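Local coordinates for protein member of DUF4221 family (PDB 3S9J) that is of unknown function but folds as a six-bladed beta-propeller that represents the DUF4221 family in Bacteroides vulgatus, at residues Val8-Glu13 against Gly317-Pro322; Ser30-Glu35 against Ser84-Asp89; Lys39-Phe44 against Ile54-Ile59. All coordinates share one frame; numbering follows the deposited sequence.

Interaction 1: Val8-Glu13 against Gly317-Pro322; sequences VELVAE and GETKFP
V8 and G317 lie where strand 8-13 and strand 317-321 come nearest, the axes 5.4 Å apart and the two chains heading the same general way at 35° to one another, so that they part further along. At this near end G317 CA offers a CA-H...O contact to V8 O at 3.3 Å, and V8 CG2 rests beside the glycine backbone. One residue on, a water takes over, donating to V8 O and accepting from E318 N at 3.0 Å. The direct bond across the gap comes from T319: its OG1 takes the L10 N-H at 2.9 Å in an almost straight line (177°). With OG1 anti to its own carbonyl carbon (chi1 -69°), the hydroxyl faces the L10 amide, while CG2 lies 3.7 Å from L10 O. A second water sits 2.7 Å from T319 OG1 and reaches E9 OE1 only weakly. A valine in place of T319 would probably leave the L10 N-H without its acceptor and that second water without its hold on this strand. Two residues on, L10 CD1 meets F321 CZ at the ring edge at 4.4 Å; that ring also stacks on F304 and meets F360 edge-to-face. E318 turns away, its carboxylate held by S238, S305 and R239. Strand 8-19 is an outermost strand of its sheet, bonded to strand 354-364 near the C terminus, and 315-321 is the outermost strand of the adjoining blade: this is the seam beside the N-to-C-terminal "Velcro" closure of a beta-propeller.

Interaction 2: Ser30-Glu35 against Ser84-Asp89; sequences SMFQFE and SRPSPD. With FMT (formic acid), chain J.
F34 and P86 meet obliquely, the proline CB lying over one face of the ring, 4.3 Å from its centroid and 25° off the normal, a CH-pi contact. The phenylalanine CG sits between its own backbone N and carbonyl carbon (chi1 71°), and this CG lies close to P86 CB. Farther round the same ring, D89 crosses it at about a right angle, F34 CD2 touching D89 CA at 3.7 Å. F32 uses its rim instead: CE2 points in plane at S84 O, 3.2 Å away, while CD2 meets P86 CD with the two side chains again nearly perpendicular. P86 is thus wedged between two rings that approach it differently. Next to F32, S30 OG accepts the S84 N-H at 2.9 Å; the S84 hydroxyl turns to E45 and H43. R85 spreads its guanidinium toward a formic acid molecule, probably from the crystallisation liquor, with NH1 on O2 at 3.0 Å and NH2 on O1 at 2.8 Å. NH1 also donates to S87 OG, which in turn donates to R85 O. At the far end a water lies 2.7 Å from E35 O and only weakly reaches P88 O. The axes of strands 31-35 and 84-86 run nearly parallel, 7.3 Å apart at their closest, as first strands of consecutive four-stranded blades, and such side-chain packing between blades is characteristic of a beta-propeller.

Interaction 3: Lys39-Phe44 against Ile54-Ile59; sequences KEYLHF and IVIFDI
F44 and F57 form a T-shaped pair: the edge of F57 comes at the face of F44, planes 81° apart and centroids 5.3 Å from each other. F57 CE2 makes the touch, 3.6 Å from F44 CG and offset toward the rim. F44 lies on the sheet face of L42, V55 and F57, and its CG, the atom F57 CE2 meets, is anti to the backbone N (chi1 -177°). V55 CG1 covers the centre of one face of the F57 ring, and L42 CB packs on F57 CB; L355 touches both rings, and F18 and L20 pack on F57. On the opposite sheet face, I56 CG2 lies 3.8 Å from Y41 CB and equally near CD1, while I56 CD1 reaches H43 CA. I54 CG2 stands over the H43 ring in a CH-pi contact, 3.9 Å from its centroid, and H43 NE2 bonds S84 OG. All this is carried by the antiparallel beta hairpin of strands 39-46 and 53-58, the two middle strands of a four-stranded propeller blade. L42 with F57 and F44 with V55 are its hydrogen-bonded pairs; the F44 N to V55 O bond is 2.8 Å long. Toward the other end, I59 CD1 rests on the Y41 carbonyl carbon at 3.7 Å, and the I59 side chain crosses that of E40 at about a right angle; R335 and Q33 hold E40 OE1. In the conformer described, one of two modelled for K39, NZ lies 2.8 Å from D58 OD1 in a salt bridge, on the syn side but 32° out of the carboxylate plane. E60 is a further anionic partner, N61 bonds D58 OD2, and a water donates to both D58 OD1 and E40 O.

From the N terminus, the chain lays down 8-13, then 30-35 and 39-44, turns back through 54-59, reaches 84-89 in the next blade, and comes to 317-322 about 230 residues later. Interaction 3 closes the smallest loop, a hairpin; interaction 2 encloses it, and interaction 1 encloses both, so none cross. Interactions 2 and 3 touch: strands 31-36 and 39-46 are sheet neighbours, with backbone bonds from H43 to F32 and Y41 to F34. The hairpin therefore builds the blade whose first strand interaction 2 sets against the following blade. Interaction 1 lies about 26 Å from interaction 2 and about 25 Å from interaction 3, centre to centre, joining the terminal blade to its predecessor.

Interaction 1: Val8-Glu13 against Gly317-Pro322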
loop_
_atom_site.group_PDB
_atom_site.type_symbol
_atom_site.label_atom_id
_atom_site.label_comp_id
_atom_site.label_asym_id
_atom_site.label_seq_id
_atom_site.Cartn_x
_atom_site.Cartn_y
_atom_site.Cartn_z
ATOM N N VAL A 8 12.287 -13.461 17.166
ATOM C CA VAL A 8 12.954 -13.269 15.887
ATOM C C VAL A 8 13.379 -11.828 15.630
ATOM O O VAL A 8 12.955 -10.887 16.318
ATOM C CB VAL A 8 12.094 -13.784 14.683
ATOM C CG1 VAL A 8 11.731 -15.256 14.866
ATOM C CG2 VAL A 8 10.843 -12.920 14.467
ATOM N N GLU A 9 14.262 -11.689 14.650
ATOM C CA GLU A 9 14.660 -10.398 14.128
ATOM C C GLU A 9 14.868 -10.469 12.616
ATOM O O GLU A 9 15.072 -11.537 12.043
ATOM C CB GLU A 9 15.956 -9.933 14.793
ATOM C CG GLU A 9 17.177 -10.784 14.503
ATOM C CD GLU A 9 18.432 -10.282 15.216
ATOM O OE1 GLU A 9 18.539 -9.067 15.484
ATOM O OE2 GLU A 9 19.314 -11.112 15.494
ATOM N N LEU A 10 14.863 -9.307 11.981
ATOM C CA LEU A 10 15.089 -9.202 10.545
ATOM C C LEU A 10 16.548 -8.835 10.262
ATOM O O LEU A 10 17.068 -7.858 10.827
ATOM C CB LEU A 10 14.176 -8.138 9.950
ATOM C CG LEU A 10 12.703 -8.507 9.842
ATOM C CD1 LEU A 10 11.860 -7.279 9.530
ATOM C CD2 LEU A 10 12.508 -9.582 8.771
ATOM N N VAL A 11 17.179 -9.595 9.368
ATOM C CA VAL A 11 18.593 -9.443 9.075
ATOM C C VAL A 11 18.835 -9.339 7.575
ATOM O O VAL A 11 18.337 -10.167 6.804
ATOM C CB VAL A 11 19.399 -10.638 9.670
ATOM C CG1 VAL A 11 20.906 -10.526 9.331
ATOM C CG2 VAL A 11 19.187 -10.707 11.176
ATOM N N ALA A 12 19.586 -8.316 7.166
ATOM C CA ALA A 12 19.898 -8.095 5.749
ATOM C C ALA A 12 20.705 -9.255 5.182
ATOM O O ALA A 12 21.712 -9.689 5.772
ATOM C CB ALA A 12 20.675 -6.753 5.573
ATOM N N GLU A 13 20.280 -9.763 4.039
ATOM C CA GLU A 13 20.972 -10.860 3.391
ATOM C C GLU A 13 21.632 -10.681 2.014
ATOM O O GLU A 13 22.841 -10.949 1.882
ATOM C CB GLU A 13 19.988 -12.020 3.256
ATOM C CG GLU A 13 20.492 -13.297 2.565
ATOM C CD GLU A 13 21.005 -14.349 3.515
ATOM O OE1 GLU A 13 21.029 -14.116 4.753
ATOM O OE2 GLU A 13 21.373 -15.427 3.005
ATOM N N GLY A 317 8.677 -10.604 16.863
ATOM C CA GLY A 317 9.871 -9.787 16.865
ATOM C C GLY A 317 9.647 -8.425 16.258
ATOM O O GLY A 317 8.579 -8.140 15.680
ATOM N N GLU A 318 10.656 -7.576 16.396
ATOM C CA GLU A 318 10.592 -6.239 15.848
ATOM C C GLU A 318 11.988 -5.725 15.641
ATOM O O GLU A 318 12.812 -5.783 16.568
ATOM C CB GLU A 318 9.800 -5.298 16.776
ATOM C CG GLU A 318 9.669 -3.874 16.230
ATOM C CD GLU A 318 8.813 -2.940 17.075
ATOM O OE1 GLU A 318 8.308 -3.360 18.146
ATOM O OE2 GLU A 318 8.643 -1.774 16.633
ATOM N N THR A 319 12.258 -5.195 14.454
ATOM C CA THR A 319 13.589 -4.703 14.137
ATOM C C THR A 319 13.518 -3.229 13.762
ATOM O O THR A 319 12.663 -2.821 12.990
ATOM C CB THR A 319 14.205 -5.536 13.007
ATOM O OG1 THR A 319 14.472 -6.852 13.503
ATOM C CG2 THR A 319 15.480 -4.896 12.479
ATOM N N LYS A 320 14.412 -2.426 14.325
ATOM C CA LYS A 320 14.437 -0.976 14.083
ATOM C C LYS A 320 15.423 -0.690 12.950
ATOM O O LYS A 320 16.436 -1.372 12.798
ATOM C CB LYS A 320 14.850 -0.240 15.374
ATOM C CG LYS A 320 14.436 1.242 15.484
ATOM C CD LYS A 320 14.263 1.627 16.987
ATOM C CE LYS A 320 14.833 2.988 17.342
ATOM N NZ LYS A 320 14.268 4.100 16.528
ATOM N N PHE A 321 15.091 0.296 12.131
ATOM C CA PHE A 321 15.898 0.676 10.988
ATOM C C PHE A 321 16.262 2.139 11.064
ATOM O O PHE A 321 15.483 2.971 11.547
ATOM C CB PHE A 321 15.126 0.444 9.688
ATOM C CG PHE A 321 14.840 -1.002 9.402
ATOM C CD1 PHE A 321 13.783 -1.653 10.012
ATOM C CD2 PHE A 321 15.604 -1.703 8.498
ATOM C CE1 PHE A 321 13.517 -2.973 9.758
ATOM C CE2 PHE A 321 15.324 -3.033 8.239
ATOM C CZ PHE A 321 14.277 -3.657 8.876
ATOM N N PRO A 322 17.456 2.476 10.557
ATOM C CA PRO A 322 17.864 3.879 10.549
ATOM C C PRO A 322 17.170 4.692 9.490
ATOM O O PRO A 322 16.615 4.139 8.537
ATOM C CB PRO A 322 19.370 3.793 10.260
ATOM C CG PRO A 322 19.480 2.559 9.402
ATOM C CD PRO A 322 18.485 1.592 9.977
HETATM O O HOH W 1 12.982 -8.695 17.930
HETATM O O HOH W 2 16.236 -6.526 15.499
#

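Interaction 2: Ser30-Glu35 against Ser84-Asp89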
loop_
_atom_site.group_PDB
_atom_site.type_symbol
_atom_site.label_atom_id
_atom_site.label_comp_id
_atom_site.label_asym_id
_atom_site.label_seq_id
_atom_site.Cartn_x
_atom_site.Cartn_y
_atom_site.Cartn_z
ATOM N N SER A 30 2.893 1.995 -7.313
ATOM C CA SER A 30 2.065 0.806 -7.501
ATOM C C SER A 30 2.953 -0.329 -8.044
ATOM O O SER A 30 2.991 -0.616 -9.263
ATOM C CB SER A 30 0.916 1.124 -8.427
ATOM O OG SER A 30 -0.018 0.030 -8.488
HETATM N N MSE A 31 3.688 -0.939 -7.119
HETATM C CA MSE A 31 4.621 -2.013 -7.458
HETATM C C MSE A 31 4.293 -3.220 -6.599
HETATM O O MSE A 31 4.170 -3.116 -5.392
HETATM C CB MSE A 31 6.109 -1.634 -7.263
HETATM C CG MSE A 31 6.440 -0.834 -6.115
HETATM SE SE MSE A 31 8.411 -1.164 -5.844
HETATM C CE MSE A 31 8.086 -2.424 -4.348
ATOM N N PHE A 32 4.101 -4.353 -7.259
ATOM C CA PHE A 32 3.690 -5.579 -6.593
ATOM C C PHE A 32 4.453 -6.771 -7.124
ATOM O O PHE A 32 4.611 -6.931 -8.326
ATOM C CB PHE A 32 2.222 -5.848 -6.862
ATOM C CG PHE A 32 1.280 -4.769 -6.342
ATOM C CD1 PHE A 32 1.120 -4.583 -4.990
ATOM C CD2 PHE A 32 0.587 -3.943 -7.227
ATOM C CE1 PHE A 32 0.255 -3.595 -4.511
ATOM C CE2 PHE A 32 -0.299 -2.989 -6.775
ATOM C CZ PHE A 32 -0.460 -2.798 -5.389
ATOM N N GLN A 33 4.867 -7.647 -6.226
ATOM C CA GLN A 33 5.481 -8.910 -6.612
ATOM C C GLN A 33 4.375 -9.878 -7.056
ATOM O O GLN A 33 3.276 -9.913 -6.479
ATOM C CB GLN A 33 6.302 -9.470 -5.440
ATOM C CG GLN A 33 7.105 -10.723 -5.726
ATOM C CD GLN A 33 6.361 -12.027 -5.418
ATOM O OE1 GLN A 33 5.148 -12.025 -5.219
ATOM N NE2 GLN A 33 7.103 -13.148 -5.377
ATOM N N PHE A 34 4.703 -10.689 -8.062
ATOM C CA PHE A 34 3.816 -11.735 -8.548
ATOM C C PHE A 34 4.621 -12.881 -9.162
ATOM O O PHE A 34 5.792 -12.721 -9.479
ATOM C CB PHE A 34 2.797 -11.182 -9.543
ATOM C CG PHE A 34 3.370 -10.793 -10.874
ATOM C CD1 PHE A 34 3.968 -9.569 -11.049
ATOM C CD2 PHE A 34 3.270 -11.639 -11.968
ATOM C CE1 PHE A 34 4.504 -9.198 -12.260
ATOM C CE2 PHE A 34 3.787 -11.285 -13.192
ATOM C CZ PHE A 34 4.402 -10.036 -13.358
ATOM N N GLU A 35 3.964 -14.032 -9.263
ATOM C CA GLU A 35 4.508 -15.201 -9.928
ATOM C C GLU A 35 3.820 -15.434 -11.246
ATOM O O GLU A 35 2.616 -15.255 -11.349
ATOM C CB GLU A 35 4.328 -16.423 -9.042
ATOM C CG GLU A 35 5.055 -16.332 -7.686
ATOM C CD GLU A 35 6.106 -17.372 -7.466
ATOM O OE1 GLU A 35 6.330 -18.210 -8.364
ATOM O OE2 GLU A 35 6.718 -17.380 -6.378
ATOM N N SER A 84 -2.167 0.050 -10.507
ATOM C CA SER A 84 -2.273 -1.082 -11.416
ATOM C C SER A 84 -1.784 -2.327 -10.724
ATOM O O SER A 84 -0.863 -2.276 -9.892
ATOM C CB SER A 84 -1.518 -0.817 -12.725
ATOM O OG SER A 84 -0.151 -0.547 -12.470
ATOM N N ARG A 85 -2.402 -3.468 -11.045
ATOM C CA ARG A 85 -2.109 -4.674 -10.324
ATOM C C ARG A 85 -2.184 -5.911 -11.196
ATOM O O ARG A 85 -3.121 -6.053 -11.989
ATOM C CB ARG A 85 -3.111 -4.815 -9.168
ATOM C CG ARG A 85 -4.519 -5.016 -9.617
ATOM C CD ARG A 85 -5.533 -5.002 -8.491
ATOM N NE ARG A 85 -5.267 -5.893 -7.391
ATOM C CZ ARG A 85 -5.437 -7.216 -7.371
ATOM N NH1 ARG A 85 -5.814 -7.920 -8.444
ATOM N NH2 ARG A 85 -5.226 -7.857 -6.247
ATOM N N PRO A 86 -1.221 -6.819 -11.025
ATOM C CA PRO A 86 -1.304 -8.145 -11.680
ATOM C C PRO A 86 -2.481 -8.886 -11.081
ATOM O O PRO A 86 -2.648 -8.891 -9.849
ATOM C CB PRO A 86 0.015 -8.814 -11.315
ATOM C CG PRO A 86 0.528 -8.129 -10.109
ATOM C CD PRO A 86 -0.077 -6.717 -10.105
ATOM N N SER A 87 -3.309 -9.489 -11.930
ATOM C CA SER A 87 -4.611 -9.970 -11.485
ATOM C C SER A 87 -4.913 -11.390 -12.037
ATOM O O SER A 87 -5.943 -11.585 -12.705
ATOM C CB SER A 87 -5.696 -8.983 -11.910
ATOM O OG SER A 87 -5.504 -7.720 -11.297
ATOM N N PRO A 88 -4.057 -12.377 -11.713
ATOM C CA PRO A 88 -2.943 -12.356 -10.739
ATOM C C PRO A 88 -1.556 -12.189 -11.318
ATOM O O PRO A 88 -0.593 -12.116 -10.565
ATOM C CB PRO A 88 -3.042 -13.745 -10.101
ATOM C CG PRO A 88 -3.453 -14.616 -11.251
ATOM C CD PRO A 88 -4.419 -13.778 -12.062
ATOM N N ASP A 89 -1.461 -12.143 -12.641
ATOM C CA ASP A 89 -0.176 -12.014 -13.323
ATOM C C ASP A 89 -0.274 -10.958 -14.404
ATOM O O ASP A 89 -1.232 -10.176 -14.413
ATOM C CB ASP A 89 0.302 -13.377 -13.836
ATOM C CG ASP A 89 -0.645 -14.013 -14.853
ATOM O OD1 ASP A 89 -1.396 -13.326 -15.544
ATOM O OD2 ASP A 89 -0.630 -15.254 -14.959
HETATM C C FMT J . -5.133 -11.337 -7.339
HETATM O O1 FMT J . -4.693 -10.643 -6.413
HETATM O O2 FMT J . -5.623 -10.864 -8.370
HETATM O O HOH W 3 0.179 -16.829 -13.116
HETATM O O HOH W 4 0.168 -15.383 -10.226
#

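Interaction 3: Lys39-Phe44 against Ile54-Ile59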
loop_
_atom_site.group_PDB
_atom_site.type_symbol
_atom_site.label_atom_id
_atom_site.label_comp_id
_atom_site.label_asym_id
_atom_site.label_seq_id
_atom_site.Cartn_x
_atom_site.Cartn_y
_atom_site.Cartn_z
ATOM N N LYS A 39 8.236 -18.342 -12.291
ATOM C CA LYS A 39 9.233 -17.358 -11.844
ATOM C C LYS A 39 8.551 -16.186 -11.129
ATOM O O LYS A 39 7.359 -15.937 -11.308
ATOM C CB LYS A 39 10.031 -16.823 -13.046
ATOM C CG LYS A 39 11.242 -17.674 -13.461
ATOM C CD LYS A 39 11.860 -17.202 -14.794
ATOM C CE LYS A 39 12.117 -15.679 -14.859
ATOM N NZ LYS A 39 13.485 -15.247 -14.411
ATOM N N GLU A 40 9.311 -15.458 -10.307
ATOM C CA GLU A 40 8.764 -14.280 -9.661
ATOM C C GLU A 40 9.242 -13.004 -10.372
ATOM O O GLU A 40 10.401 -12.876 -10.807
ATOM C CB GLU A 40 9.064 -14.190 -8.153
ATOM C CG GLU A 40 10.522 -14.332 -7.802
ATOM C CD GLU A 40 10.864 -13.989 -6.353
ATOM O OE1 GLU A 40 10.006 -13.486 -5.589
ATOM O OE2 GLU A 40 12.024 -14.234 -5.986
ATOM N N TYR A 41 8.344 -12.042 -10.398
ATOM C CA TYR A 41 8.538 -10.779 -11.051
ATOM C C TYR A 41 8.058 -9.642 -10.143
ATOM O O TYR A 41 7.295 -9.858 -9.202
ATOM C CB TYR A 41 7.739 -10.735 -12.361
ATOM C CG TYR A 41 8.168 -11.774 -13.359
ATOM C CD1 TYR A 41 9.194 -11.526 -14.239
ATOM C CD2 TYR A 41 7.519 -13.005 -13.426
ATOM C CE1 TYR A 41 9.634 -12.487 -15.136
ATOM C CE2 TYR A 41 7.935 -13.968 -14.328
ATOM C CZ TYR A 41 8.988 -13.696 -15.181
ATOM O OH TYR A 41 9.416 -14.632 -16.083
ATOM N N LEU A 42 8.481 -8.430 -10.487
ATOM C CA LEU A 42 7.914 -7.227 -9.903
ATOM C C LEU A 42 7.162 -6.445 -10.988
ATOM O O LEU A 42 7.736 -6.020 -11.995
ATOM C CB LEU A 42 9.015 -6.377 -9.221
ATOM C CG LEU A 42 8.584 -5.181 -8.379
ATOM C CD1 LEU A 42 7.717 -5.633 -7.212
ATOM C CD2 LEU A 42 9.806 -4.329 -7.875
ATOM N N HIS A 43 5.871 -6.266 -10.760
ATOM C CA HIS A 43 5.021 -5.381 -11.544
ATOM C C HIS A 43 5.333 -3.961 -11.060
ATOM O O HIS A 43 5.145 -3.662 -9.889
ATOM C CB HIS A 43 3.577 -5.710 -11.260
ATOM C CG HIS A 43 2.581 -4.736 -11.826
ATOM N ND1 HIS A 43 1.757 -5.063 -12.883
ATOM C CD2 HIS A 43 2.244 -3.470 -11.457
ATOM C CE1 HIS A 43 0.983 -4.027 -13.168
ATOM N NE2 HIS A 43 1.233 -3.059 -12.302
ATOM N N PHE A 44 5.791 -3.087 -11.938
ATOM C CA PHE A 44 6.235 -1.764 -11.522
ATOM C C PHE A 44 5.550 -0.732 -12.402
ATOM O O PHE A 44 5.939 -0.532 -13.543
ATOM C CB PHE A 44 7.750 -1.715 -11.653
ATOM C CG PHE A 44 8.421 -0.429 -11.188
ATOM C CD1 PHE A 44 8.573 0.656 -12.052
ATOM C CD2 PHE A 44 8.997 -0.363 -9.931
ATOM C CE1 PHE A 44 9.269 1.808 -11.644
ATOM C CE2 PHE A 44 9.694 0.796 -9.529
ATOM C CZ PHE A 44 9.831 1.863 -10.403
ATOM N N ILE A 54 3.951 0.328 -17.888
ATOM C CA ILE A 54 4.243 -0.577 -16.814
ATOM C C ILE A 54 5.491 -1.362 -17.192
ATOM O O ILE A 54 5.594 -1.897 -18.303
ATOM C CB ILE A 54 3.064 -1.546 -16.558
ATOM C CG1 ILE A 54 1.830 -0.776 -16.073
ATOM C CG2 ILE A 54 3.433 -2.645 -15.527
ATOM C CD1 ILE A 54 0.525 -1.582 -16.237
ATOM N N VAL A 55 6.427 -1.447 -16.254
ATOM C CA VAL A 55 7.616 -2.250 -16.428
ATOM C C VAL A 55 7.501 -3.485 -15.548
ATOM O O VAL A 55 7.097 -3.401 -14.385
ATOM C CB VAL A 55 8.865 -1.439 -16.063
ATOM C CG1 VAL A 55 10.136 -2.306 -15.996
ATOM C CG2 VAL A 55 9.017 -0.271 -17.041
ATOM N N ILE A 56 7.891 -4.634 -16.103
ATOM C CA ILE A 56 7.957 -5.843 -15.342
ATOM C C ILE A 56 9.423 -6.191 -15.142
ATOM O O ILE A 56 10.161 -6.321 -16.125
ATOM C CB ILE A 56 7.256 -7.018 -16.090
ATOM C CG1 ILE A 56 5.813 -6.659 -16.456
ATOM C CG2 ILE A 56 7.369 -8.334 -15.245
ATOM C CD1 ILE A 56 4.898 -6.295 -15.274
ATOM N N PHE A 57 9.861 -6.296 -13.889
ATOM C CA PHE A 57 11.222 -6.664 -13.578
ATOM C C PHE A 57 11.348 -8.155 -13.269
ATOM O O PHE A 57 10.546 -8.695 -12.533
ATOM C CB PHE A 57 11.757 -5.907 -12.370
ATOM C CG PHE A 57 11.993 -4.428 -12.605
ATOM C CD1 PHE A 57 13.100 -3.976 -13.324
ATOM C CD2 PHE A 57 11.136 -3.500 -12.088
ATOM C CE1 PHE A 57 13.310 -2.627 -13.531
ATOM C CE2 PHE A 57 11.362 -2.154 -12.256
ATOM C CZ PHE A 57 12.448 -1.697 -12.956
ATOM N N ASP A 58 12.407 -8.751 -13.789
ATOM C CA ASP A 58 12.799 -10.162 -13.549
ATOM C C ASP A 58 13.703 -10.240 -12.327
ATOM O O ASP A 58 14.831 -9.743 -12.351
ATOM C CB ASP A 58 13.499 -10.643 -14.799
ATOM C CG ASP A 58 13.943 -12.101 -14.726
ATOM O OD1 ASP A 58 14.049 -12.675 -13.614
ATOM O OD2 ASP A 58 14.227 -12.626 -15.819
ATOM N N ILE A 59 13.181 -10.791 -11.233
ATOM C CA ILE A 59 13.888 -10.786 -9.960
ATOM C C ILE A 59 15.149 -11.654 -9.997
ATOM O O ILE A 59 16.245 -11.197 -9.618
ATOM C CB ILE A 59 12.947 -11.158 -8.800
ATOM C CG1 ILE A 59 11.950 -10.008 -8.531
ATOM C CG2 ILE A 59 13.777 -11.445 -7.524
ATOM C CD1 ILE A 59 10.735 -10.414 -7.714
HETATM O O HOH W 5 12.556 -14.135 -11.638
#